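Local coordinates for protein putative oxygenase (Streptomyces coelicolor, PDB 2OG5) that catalyses the iron(II)- and 2-oxoglutarate-dependent 3-hydroxylation of L-asparagine, supplying (2S,3S)-3-hydroxyasparagine for the calcium-dependent lipopeptide antibiotic, at residues 129-140 against 189-197; 201-212 against 308-319. All coordinates share one frame; numbering follows the deposited sequence.

Contact 1 of 2, residues 129-140 against 189-197; sequences GAAVLLMTACGL and PDFVMLLCL
Met193 points from the strand 191-196 toward the middle of the helix 129-140 and meets it chiefly with SD and CE. Its SD lies 3.6 Å from Thr136 CG2. A bend at chi3 (-64°) turns CE back onto the helix backbone, 3.3 Å from Leu133 O. Ala137 CB is 3.7 Å from Met193 CE. Leu133 runs the opposite way past Met193: its CD2 reaches Met193 CB at 3.9 Å and lies almost as near Leu195 CB; one methyl thus touches both Met193 and Leu195, two residues apart on the strand. Helix and strand are roughly antiparallel (154°), their axes 9.5 Å apart, with apolar side chains between them and no hydrogen bond across. This is a helix laid against the larger sheet of the jelly-roll core of a clavaminate synthase-type oxygenase; helices 42-58 and 66-76 pack on other sides of helix 129-140. Toward the helix start, Leu195 crosses Val132 at about a right angle and sets CD2 3.7 Å from Gly129 CA, where the helix presents bare backbone. At the other end Leu140 CD1 approaches the Phe191 ring obliquely, 4.3 Å from Phe191 CD2. The hydroxyl of Thr136 is turned back to its own helix by chi1 of -52°, and OG1 donates to Val132 O at 2.9 Å, leaving CG2 to face the sulfur.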
loop_
_atom_site.group_PDB
_atom_site.type_symbol
_atom_site.label_atom_id
_atom_site.label_comp_id
_atom_site.label_asym_id
_atom_site.label_seq_id
_atom_site.Cartn_x
_atom_site.Cartn_y
_atom_site.Cartn_z
ATOM N N GLY A 129 -13.491 3.499 -8.142
ATOM C CA GLY A 129 -12.319 3.076 -7.376
ATOM C C GLY A 129 -11.115 3.969 -7.595
ATOM O O GLY A 129 -10.427 4.346 -6.639
ATOM N N ALA A 130 -10.856 4.318 -8.853
ATOM C CA ALA A 130 -9.782 5.268 -9.160
ATOM C C ALA A 130 -10.039 6.622 -8.508
ATOM O O ALA A 130 -9.114 7.269 -8.017
ATOM C CB ALA A 130 -9.608 5.431 -10.666
ATOM N N ALA A 131 -11.292 7.065 -8.516
ATOM C CA ALA A 131 -11.662 8.347 -7.927
ATOM C C ALA A 131 -11.353 8.355 -6.437
ATOM O O ALA A 131 -10.683 9.247 -5.931
ATOM C CB ALA A 131 -13.159 8.654 -8.177
ATOM N N VAL A 132 -11.836 7.351 -5.721
ATOM C CA VAL A 132 -11.578 7.263 -4.286
ATOM C C VAL A 132 -10.069 7.238 -3.968
ATOM O O VAL A 132 -9.586 7.977 -3.103
ATOM C CB VAL A 132 -12.269 6.029 -3.685
ATOM C CG1 VAL A 132 -11.804 5.780 -2.259
ATOM C CG2 VAL A 132 -13.788 6.199 -3.751
ATOM N N LEU A 133 -9.325 6.384 -4.665
ATOM C CA LEU A 133 -7.905 6.245 -4.380
ATOM C C LEU A 133 -7.121 7.507 -4.705
ATOM O O LEU A 133 -6.269 7.914 -3.920
ATOM C CB LEU A 133 -7.315 5.050 -5.131
ATOM C CG LEU A 133 -7.637 3.690 -4.509
ATOM C CD1 LEU A 133 -7.388 2.584 -5.537
ATOM C CD2 LEU A 133 -6.815 3.428 -3.236
ATOM N N LEU A 134 -7.370 8.120 -5.861
ATOM C CA LEU A 134 -6.536 9.252 -6.252
ATOM C C LEU A 134 -6.898 10.508 -5.447
ATOM O O LEU A 134 -6.026 11.332 -5.141
ATOM C CB LEU A 134 -6.563 9.482 -7.769
ATOM C CG LEU A 134 -5.908 8.354 -8.592
ATOM C CD1 LEU A 134 -5.861 8.683 -10.085
ATOM C CD2 LEU A 134 -4.507 8.022 -8.099
ATOM N N MET A 135 -8.165 10.659 -5.067
ATOM C CA MET A 135 -8.544 11.763 -4.164
ATOM C C MET A 135 -7.808 11.613 -2.834
ATOM O O MET A 135 -7.175 12.558 -2.358
ATOM C CB MET A 135 -10.059 11.819 -3.931
ATOM C CG MET A 135 -10.839 12.326 -5.123
ATOM S SD MET A 135 -12.603 12.594 -4.798
ATOM C CE MET A 135 -13.182 10.910 -4.552
ATOM N N THR A 136 -7.840 10.421 -2.252
ATOM C CA THR A 136 -7.189 10.202 -0.959
ATOM C C THR A 136 -5.676 10.394 -1.061
ATOM O O THR A 136 -5.058 10.963 -0.161
ATOM C CB THR A 136 -7.494 8.815 -0.386
ATOM O OG1 THR A 136 -8.916 8.614 -0.380
ATOM C CG2 THR A 136 -6.952 8.681 1.037
ATOM N N ALA A 137 -5.075 9.932 -2.154
ATOM C CA ALA A 137 -3.641 10.119 -2.357
ATOM C C ALA A 137 -3.272 11.594 -2.353
ATOM O O ALA A 137 -2.269 11.995 -1.766
ATOM C CB ALA A 137 -3.198 9.473 -3.675
ATOM N N CYS A 138 -4.096 12.408 -3.012
ATOM C CA CYS A 138 -3.855 13.847 -3.051
ATOM C C CYS A 138 -4.075 14.540 -1.704
ATOM O O CYS A 138 -3.551 15.637 -1.474
ATOM C CB CYS A 138 -4.721 14.503 -4.132
ATOM S SG CYS A 138 -4.231 14.124 -5.804
ATOM N N GLY A 139 -4.882 13.943 -0.828
ATOM C CA GLY A 139 -5.040 14.421 0.534
ATOM C C GLY A 139 -3.860 14.125 1.439
ATOM O O GLY A 139 -3.505 14.945 2.301
ATOM N N LEU A 140 -3.246 12.954 1.271
ATOM C CA LEU A 140 -2.110 12.545 2.102
ATOM C C LEU A 140 -0.762 13.035 1.571
ATOM O O LEU A 140 0.227 13.074 2.300
ATOM C CB LEU A 140 -2.073 11.024 2.241
ATOM C CG LEU A 140 -3.071 10.433 3.223
ATOM C CD1 LEU A 140 -3.105 8.912 3.089
ATOM C CD2 LEU A 140 -2.726 10.845 4.651
ATOM N N PRO A 189 7.164 3.912 -1.639
ATOM C CA PRO A 189 5.961 4.566 -1.149
ATOM C C PRO A 189 6.052 4.943 0.320
ATOM O O PRO A 189 6.598 4.182 1.125
ATOM C CB PRO A 189 4.888 3.493 -1.371
ATOM C CG PRO A 189 5.396 2.724 -2.529
ATOM C CD PRO A 189 6.867 2.645 -2.325
ATOM N N ASP A 190 5.489 6.090 0.675
ATOM C CA ASP A 190 5.341 6.480 2.078
ATOM C C ASP A 190 4.095 5.852 2.681
ATOM O O ASP A 190 4.139 5.368 3.814
ATOM C CB ASP A 190 5.352 7.991 2.184
ATOM C CG ASP A 190 6.670 8.569 1.696
ATOM O OD1 ASP A 190 7.714 8.267 2.306
ATOM O OD2 ASP A 190 6.682 9.272 0.660
ATOM N N PHE A 191 2.998 5.837 1.923
ATOM C CA PHE A 191 1.802 5.060 2.282
ATOM C C PHE A 191 1.430 4.128 1.145
ATOM O O PHE A 191 1.604 4.478 -0.031
ATOM C CB PHE A 191 0.597 5.950 2.610
ATOM C CG PHE A 191 0.844 6.920 3.720
ATOM C CD1 PHE A 191 0.774 6.522 5.051
ATOM C CD2 PHE A 191 1.122 8.244 3.444
ATOM C CE1 PHE A 191 1.016 7.417 6.066
ATOM C CE2 PHE A 191 1.352 9.151 4.469
ATOM C CZ PHE A 191 1.313 8.727 5.781
ATOM N N VAL A 192 0.883 2.964 1.501
ATOM C CA VAL A 192 0.272 2.051 0.545
ATOM C C VAL A 192 -1.210 1.957 0.881
ATOM O O VAL A 192 -1.567 1.658 2.026
ATOM C CB VAL A 192 0.890 0.650 0.630
ATOM C CG1 VAL A 192 0.202 -0.316 -0.354
ATOM C CG2 VAL A 192 2.395 0.720 0.350
ATOM N N MET A 193 -2.054 2.268 -0.102
ATOM C CA MET A 193 -3.507 2.246 0.062
ATOM C C MET A 193 -4.099 1.086 -0.705
ATOM O O MET A 193 -3.775 0.894 -1.879
ATOM C CB MET A 193 -4.118 3.551 -0.446
ATOM C CG MET A 193 -3.549 4.766 0.251
ATOM S SD MET A 193 -4.487 6.269 -0.079
ATOM C CE MET A 193 -4.230 6.408 -1.828
ATOM N N LEU A 194 -4.967 0.323 -0.034
ATOM C CA LEU A 194 -5.636 -0.820 -0.624
ATOM C C LEU A 194 -7.144 -0.657 -0.462
ATOM O O LEU A 194 -7.653 -0.688 0.669
ATOM C CB LEU A 194 -5.192 -2.086 0.091
ATOM C CG LEU A 194 -3.721 -2.465 -0.067
ATOM C CD1 LEU A 194 -3.345 -3.566 0.927
ATOM C CD2 LEU A 194 -3.465 -2.895 -1.498
ATOM N N LEU A 195 -7.840 -0.454 -1.578
ATOM C CA LEU A 195 -9.300 -0.323 -1.584
ATOM C C LEU A 195 -9.909 -1.650 -2.011
ATOM O O LEU A 195 -9.593 -2.166 -3.084
ATOM C CB LEU A 195 -9.742 0.782 -2.546
ATOM C CG LEU A 195 -11.242 1.012 -2.740
ATOM C CD1 LEU A 195 -11.904 1.493 -1.438
ATOM C CD2 LEU A 195 -11.477 1.984 -3.889
ATOM N N CYS A 196 -10.795 -2.192 -1.185
ATOM C CA CYS A 196 -11.416 -3.471 -1.498
ATOM C C CYS A 196 -12.647 -3.275 -2.373
ATOM O O CYS A 196 -13.583 -2.571 -2.001
ATOM C CB CYS A 196 -11.801 -4.202 -0.221
ATOM S SG CYS A 196 -12.636 -5.776 -0.525
ATOM N N LEU A 197 -12.631 -3.904 -3.541
ATOM C CA LEU A 197 -13.785 -3.912 -4.436
ATOM C C LEU A 197 -14.641 -5.158 -4.232
ATOM O O LEU A 197 -15.865 -5.095 -4.269
ATOM C CB LEU A 197 -13.324 -3.853 -5.892
ATOM C CG LEU A 197 -12.578 -2.591 -6.330
ATOM C CD1 LEU A 197 -12.276 -2.655 -7.820
ATOM C CD2 LEU A 197 -13.330 -1.316 -5.993
#

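Contact 2 of 2, residues 201-212 against 308-319; sequences PTGRAGLRTACV and VTVHGRTEFTPR. With NA (sodium ion), chain B.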
loop_
_atom_site.group_PDB
_atom_site.type_symbol
_atom_site.label_atom_id
_atom_site.label_comp_id
_atom_site.label_asym_id
_atom_site.label_seq_id
_atom_site.Cartn_x
_atom_site.Cartn_y
_atom_site.Cartn_z
ATOM N N PRO A 201 -14.088 -14.470 -1.374
ATOM C CA PRO A 201 -15.271 -15.212 -0.948
ATOM C C PRO A 201 -14.954 -16.478 -0.156
ATOM O O PRO A 201 -15.856 -17.015 0.501
ATOM C CB PRO A 201 -15.934 -15.577 -2.276
ATOM C CG PRO A 201 -14.824 -15.689 -3.233
ATOM C CD PRO A 201 -13.882 -14.582 -2.830
ATOM N N THR A 202 -13.715 -16.964 -0.232
ATOM C CA THR A 202 -13.365 -18.249 0.371
ATOM C C THR A 202 -13.109 -18.149 1.870
ATOM O O THR A 202 -13.101 -19.177 2.555
ATOM C CB THR A 202 -12.136 -18.891 -0.284
ATOM O OG1 THR A 202 -10.964 -18.182 0.125
ATOM C CG2 THR A 202 -12.241 -18.923 -1.822
ATOM N N GLY A 203 -12.884 -16.935 2.370
ATOM C CA GLY A 203 -12.677 -16.703 3.797
ATOM C C GLY A 203 -11.258 -16.904 4.327
ATOM O O GLY A 203 -11.019 -16.739 5.530
ATOM N N ARG A 204 -10.314 -17.269 3.463
ATOM C CA ARG A 204 -8.953 -17.571 3.916
ATOM C C ARG A 204 -7.944 -16.433 3.747
ATOM O O ARG A 204 -6.931 -16.425 4.442
ATOM C CB ARG A 204 -8.414 -18.827 3.224
ATOM C CG ARG A 204 -9.104 -20.139 3.645
ATOM C CD ARG A 204 -8.372 -21.367 3.103
ATOM N NE ARG A 204 -7.001 -21.451 3.610
ATOM C CZ ARG A 204 -5.984 -22.057 3.005
ATOM N NH1 ARG A 204 -6.127 -22.653 1.823
ATOM N NH2 ARG A 204 -4.793 -22.044 3.576
ATOM N N ALA A 205 -8.192 -15.505 2.820
ATOM C CA ALA A 205 -7.269 -14.393 2.578
ATOM C C ALA A 205 -7.472 -13.278 3.596
ATOM O O ALA A 205 -8.599 -12.842 3.839
ATOM C CB ALA A 205 -7.452 -13.841 1.167
ATOM N N GLY A 206 -6.377 -12.805 4.172
ATOM C CA GLY A 206 -6.392 -11.601 4.988
ATOM C C GLY A 206 -5.106 -10.814 4.805
ATOM O O GLY A 206 -4.025 -11.384 4.663
ATOM N N LEU A 207 -5.245 -9.495 4.802
ATOM C CA LEU A 207 -4.104 -8.594 4.840
ATOM C C LEU A 207 -3.504 -8.667 6.231
ATOM O O LEU A 207 -4.229 -8.613 7.221
ATOM C CB LEU A 207 -4.565 -7.163 4.579
ATOM C CG LEU A 207 -3.536 -6.030 4.735
ATOM C CD1 LEU A 207 -2.456 -6.116 3.684
ATOM C CD2 LEU A 207 -4.263 -4.688 4.686
ATOM N N ARG A 208 -2.179 -8.765 6.305
ATOM C CA ARG A 208 -1.484 -8.731 7.588
ATOM C C ARG A 208 -0.587 -7.506 7.633
ATOM O O ARG A 208 0.165 -7.258 6.685
ATOM C CB ARG A 208 -0.642 -9.990 7.797
ATOM C CG ARG A 208 -1.428 -11.313 7.730
ATOM C CD ARG A 208 -0.628 -12.431 8.383
ATOM N NE ARG A 208 -0.694 -12.379 9.845
ATOM C CZ ARG A 208 0.210 -12.916 10.668
ATOM N NH1 ARG A 208 1.284 -13.534 10.200
ATOM N NH2 ARG A 208 0.041 -12.835 11.976
ATOM N N THR A 209 -0.674 -6.731 8.712
ATOM C CA THR A 209 0.212 -5.567 8.901
ATOM C C THR A 209 0.922 -5.677 10.248
ATOM O O THR A 209 0.305 -6.038 11.242
ATOM C CB THR A 209 -0.564 -4.230 8.804
ATOM O OG1 THR A 209 -1.560 -4.157 9.826
ATOM C CG2 THR A 209 -1.233 -4.100 7.435
ATOM N N ALA A 210 2.222 -5.382 10.278
ATOM C CA ALA A 210 2.985 -5.409 11.530
ATOM C C ALA A 210 3.884 -4.185 11.638
ATOM O O ALA A 210 4.655 -3.893 10.731
ATOM C CB ALA A 210 3.811 -6.667 11.616
ATOM N N CYS A 211 3.789 -3.488 12.763
ATOM C CA CYS A 211 4.467 -2.209 12.944
ATOM C C CYS A 211 5.686 -2.365 13.822
ATOM O O CYS A 211 5.635 -3.038 14.865
ATOM C CB CYS A 211 3.492 -1.202 13.551
ATOM S SG CYS A 211 4.099 0.495 13.663
ATOM N N VAL A 212 6.782 -1.737 13.409
ATOM C CA VAL A 212 8.015 -1.731 14.202
ATOM C C VAL A 212 7.779 -1.179 15.617
ATOM O O VAL A 212 8.492 -1.556 16.552
ATOM C CB VAL A 212 9.147 -0.940 13.506
ATOM C CG1 VAL A 212 8.850 0.551 13.488
ATOM C CG2 VAL A 212 10.500 -1.218 14.179
ATOM N N VAL A 308 6.979 2.609 8.734
ATOM C CA VAL A 308 7.029 1.934 10.033
ATOM C C VAL A 308 6.334 0.573 10.062
ATOM O O VAL A 308 6.456 -0.155 11.047
ATOM C CB VAL A 308 6.441 2.809 11.162
ATOM C CG1 VAL A 308 7.331 4.013 11.426
ATOM C CG2 VAL A 308 5.010 3.225 10.854
ATOM N N THR A 309 5.632 0.213 8.992
ATOM C CA THR A 309 4.801 -0.980 8.986
ATOM C C THR A 309 5.072 -1.818 7.754
ATOM O O THR A 309 5.058 -1.289 6.638
ATOM C CB THR A 309 3.316 -0.573 9.063
ATOM O OG1 THR A 309 3.115 0.121 10.293
ATOM C CG2 THR A 309 2.362 -1.772 9.017
ATOM N N VAL A 310 5.331 -3.105 7.975
ATOM C CA VAL A 310 5.423 -4.102 6.918
ATOM C C VAL A 310 4.068 -4.759 6.708
ATOM O O VAL A 310 3.213 -4.737 7.594
ATOM C CB VAL A 310 6.470 -5.184 7.240
ATOM C CG1 VAL A 310 7.871 -4.571 7.346
ATOM C CG2 VAL A 310 6.132 -5.941 8.548
ATOM N N HIS A 311 3.856 -5.324 5.524
ATOM C CA HIS A 311 2.611 -6.051 5.279
ATOM C C HIS A 311 2.865 -7.345 4.539
ATOM O O HIS A 311 3.903 -7.546 3.903
ATOM C CB HIS A 311 1.598 -5.175 4.532
ATOM C CG HIS A 311 1.976 -4.879 3.117
ATOM N ND1 HIS A 311 2.847 -3.864 2.774
ATOM C CD2 HIS A 311 1.599 -5.463 1.954
ATOM C CE1 HIS A 311 2.986 -3.834 1.462
ATOM N NE2 HIS A 311 2.246 -4.797 0.940
ATOM N N GLY A 312 1.882 -8.226 4.660
ATOM C CA GLY A 312 1.865 -9.517 3.997
ATOM C C GLY A 312 0.428 -9.958 3.812
ATOM O O GLY A 312 -0.503 -9.165 3.942
ATOM N N ARG A 313 0.246 -11.221 3.467
ATOM C CA ARG A 313 -1.070 -11.737 3.160
ATOM C C ARG A 313 -1.079 -13.230 3.367
ATOM O O ARG A 313 -0.128 -13.916 3.001
ATOM C CB ARG A 313 -1.457 -11.446 1.708
ATOM C CG ARG A 313 -2.966 -11.516 1.496
ATOM C CD ARG A 313 -3.393 -12.280 0.249
ATOM N NE ARG A 313 -2.459 -12.113 -0.854
ATOM C CZ ARG A 313 -1.589 -13.036 -1.265
ATOM N NH1 ARG A 313 -1.511 -14.236 -0.680
ATOM N NH2 ARG A 313 -0.768 -12.750 -2.269
ATOM N N THR A 314 -2.175 -13.746 3.916
ATOM C CA THR A 314 -2.312 -15.191 4.086
ATOM C C THR A 314 -2.546 -15.894 2.750
ATOM O O THR A 314 -2.951 -15.279 1.762
ATOM C CB THR A 314 -3.485 -15.524 5.014
ATOM O OG1 THR A 314 -4.690 -15.002 4.451
ATOM C CG2 THR A 314 -3.267 -14.932 6.392
ATOM N N GLU A 315 -2.298 -17.199 2.738
ATOM C CA GLU A 315 -2.540 -18.043 1.574
ATOM C C GLU A 315 -4.037 -18.271 1.372
ATOM O O GLU A 315 -4.800 -18.345 2.342
ATOM C CB GLU A 315 -1.805 -19.367 1.787
ATOM C CG GLU A 315 -2.181 -20.544 0.925
ATOM C CD GLU A 315 -1.561 -21.820 1.467
ATOM O OE1 GLU A 315 -2.278 -22.635 2.083
ATOM O OE2 GLU A 315 -0.340 -21.990 1.307
ATOM N N PHE A 316 -4.455 -18.387 0.117
ATOM C CA PHE A 316 -5.835 -18.738 -0.212
ATOM C C PHE A 316 -5.892 -19.496 -1.518
ATOM O O PHE A 316 -4.912 -19.533 -2.256
ATOM C CB PHE A 316 -6.755 -17.511 -0.214
ATOM C CG PHE A 316 -6.472 -16.507 -1.299
ATOM C CD1 PHE A 316 -7.368 -16.323 -2.343
ATOM C CD2 PHE A 316 -5.338 -15.706 -1.245
ATOM C CE1 PHE A 316 -7.125 -15.390 -3.330
ATOM C CE2 PHE A 316 -5.094 -14.759 -2.230
ATOM C CZ PHE A 316 -5.989 -14.598 -3.265
ATOM N N THR A 317 -7.021 -20.146 -1.779
ATOM C CA THR A 317 -7.189 -20.909 -3.009
ATOM C C THR A 317 -8.169 -20.191 -3.921
ATOM O O THR A 317 -9.373 -20.202 -3.661
ATOM C CB THR A 317 -7.702 -22.327 -2.714
ATOM O OG1 THR A 317 -6.831 -22.952 -1.760
ATOM C CG2 THR A 317 -7.767 -23.159 -4.005
ATOM N N PRO A 318 -7.664 -19.526 -4.978
ATOM C CA PRO A 318 -8.586 -18.832 -5.874
ATOM C C PRO A 318 -9.567 -19.753 -6.586
ATOM O O PRO A 318 -9.254 -20.916 -6.853
ATOM C CB PRO A 318 -7.654 -18.173 -6.901
ATOM C CG PRO A 318 -6.355 -18.068 -6.217
ATOM C CD PRO A 318 -6.262 -19.302 -5.373
ATOM N N ARG A 319 -10.743 -19.223 -6.886
ATOM C CA ARG A 319 -11.742 -19.936 -7.672
ATOM C C ARG A 319 -11.489 -19.799 -9.171
ATOM O O ARG A 319 -11.820 -20.706 -9.948
ATOM C CB ARG A 319 -13.138 -19.402 -7.354
ATOM C CG ARG A 319 -13.611 -19.686 -5.936
ATOM C CD ARG A 319 -14.875 -18.936 -5.657
ATOM N NE ARG A 319 -15.464 -19.294 -4.372
ATOM C CZ ARG A 319 -16.567 -18.736 -3.879
ATOM N NH1 ARG A 319 -17.201 -17.767 -4.537
ATOM N NH2 ARG A 319 -17.025 -19.132 -2.697
HETATM NA NA NA B . 3.199 -5.090 -0.913
HETATM O O HOH W 1 -9.164 -20.252 0.083
HETATM O O HOH W 2 -4.257 -19.232 4.737
HETATM O O HOH W 3 -8.300 -23.976 0.508
HETATM O O HOH W 4 3.819 -5.574 -2.705
HETATM O O HOH W 5 1.876 -6.578 -1.349
HETATM O O HOH W 6 0.957 -4.243 -1.768
#
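Thr314 OG1 is gripped by two backbone groups of the opposite segment: it donates to Arg204 O at 2.7 Å, in the carbonyl plane on a lone pair, and accepts from Gly206 N at 2.8 Å. A chi1 of 60° sets this hydroxyl between its own backbone N and carbonyl carbon, facing the 204-206 turn. From here strands 207-211 and 309-313 run as the antiparallel central pair of the smaller jelly-roll sheet, flanked by strands 292-294 and 176-179. Arg208 with Gly312 and Ala210 with Val310 are hydrogen-bonded pairs, and Val212 N prolongs the ladder to Val308 O. In the non-hydrogen-bonded pair Thr209 and His311, His311 leaves the sheet on the face of Leu207 and Arg313, and its ring leads away from strand 207-211 to the metal. His311 NE2 binds a sodium ion at 2.1 Å, completed by His179, Glu181 and three waters; these three residues are the iron ligands of the enzyme. The Arg208 guanidinium leads away to Asp288 and Thr293. Beyond Gly206 and Thr314, toward Pro201 and Arg319, side chains and bridging waters make most of the contact. Ala205 CB sits over one face of the Phe316 ring, 4.0 Å from its centroid, a CH-pi contact. Pro201 stands on the face of the Arg319 guanidinium with its CB-CG edge, CG 3.4 Å from Arg319 NH1. Arg204 and Glu315 run side by side, their guanidinium and carboxylate planes nearly perpendicular (88°), and Arg204 NH2 makes a salt bridge to Glu315 OE1 at 3.0 Å, reaching the oxygen on its anti side.

How the contacts relate
From the N-terminal side, helix 129-140 comes first, and contact 1 closes a loop of 48 residues when strand 191-196 returns alongside it; that loop includes strand 176-179, which carries His179. The chain then turns a corner at Leu197 and soon enters strand 207-211, so contact 2 opens only after contact 1 has closed: the two follow in series, neither enclosing nor crossing the other. Contact 2 closes a longer loop of 95 residues, which holds helix 274-290 and strand 301-305. Contact 1 ties a helix to the larger sheet, contact 2 pairs strands within the smaller one, and Leu194 CD1 meets Leu207 CD1 at 3.9 Å between them.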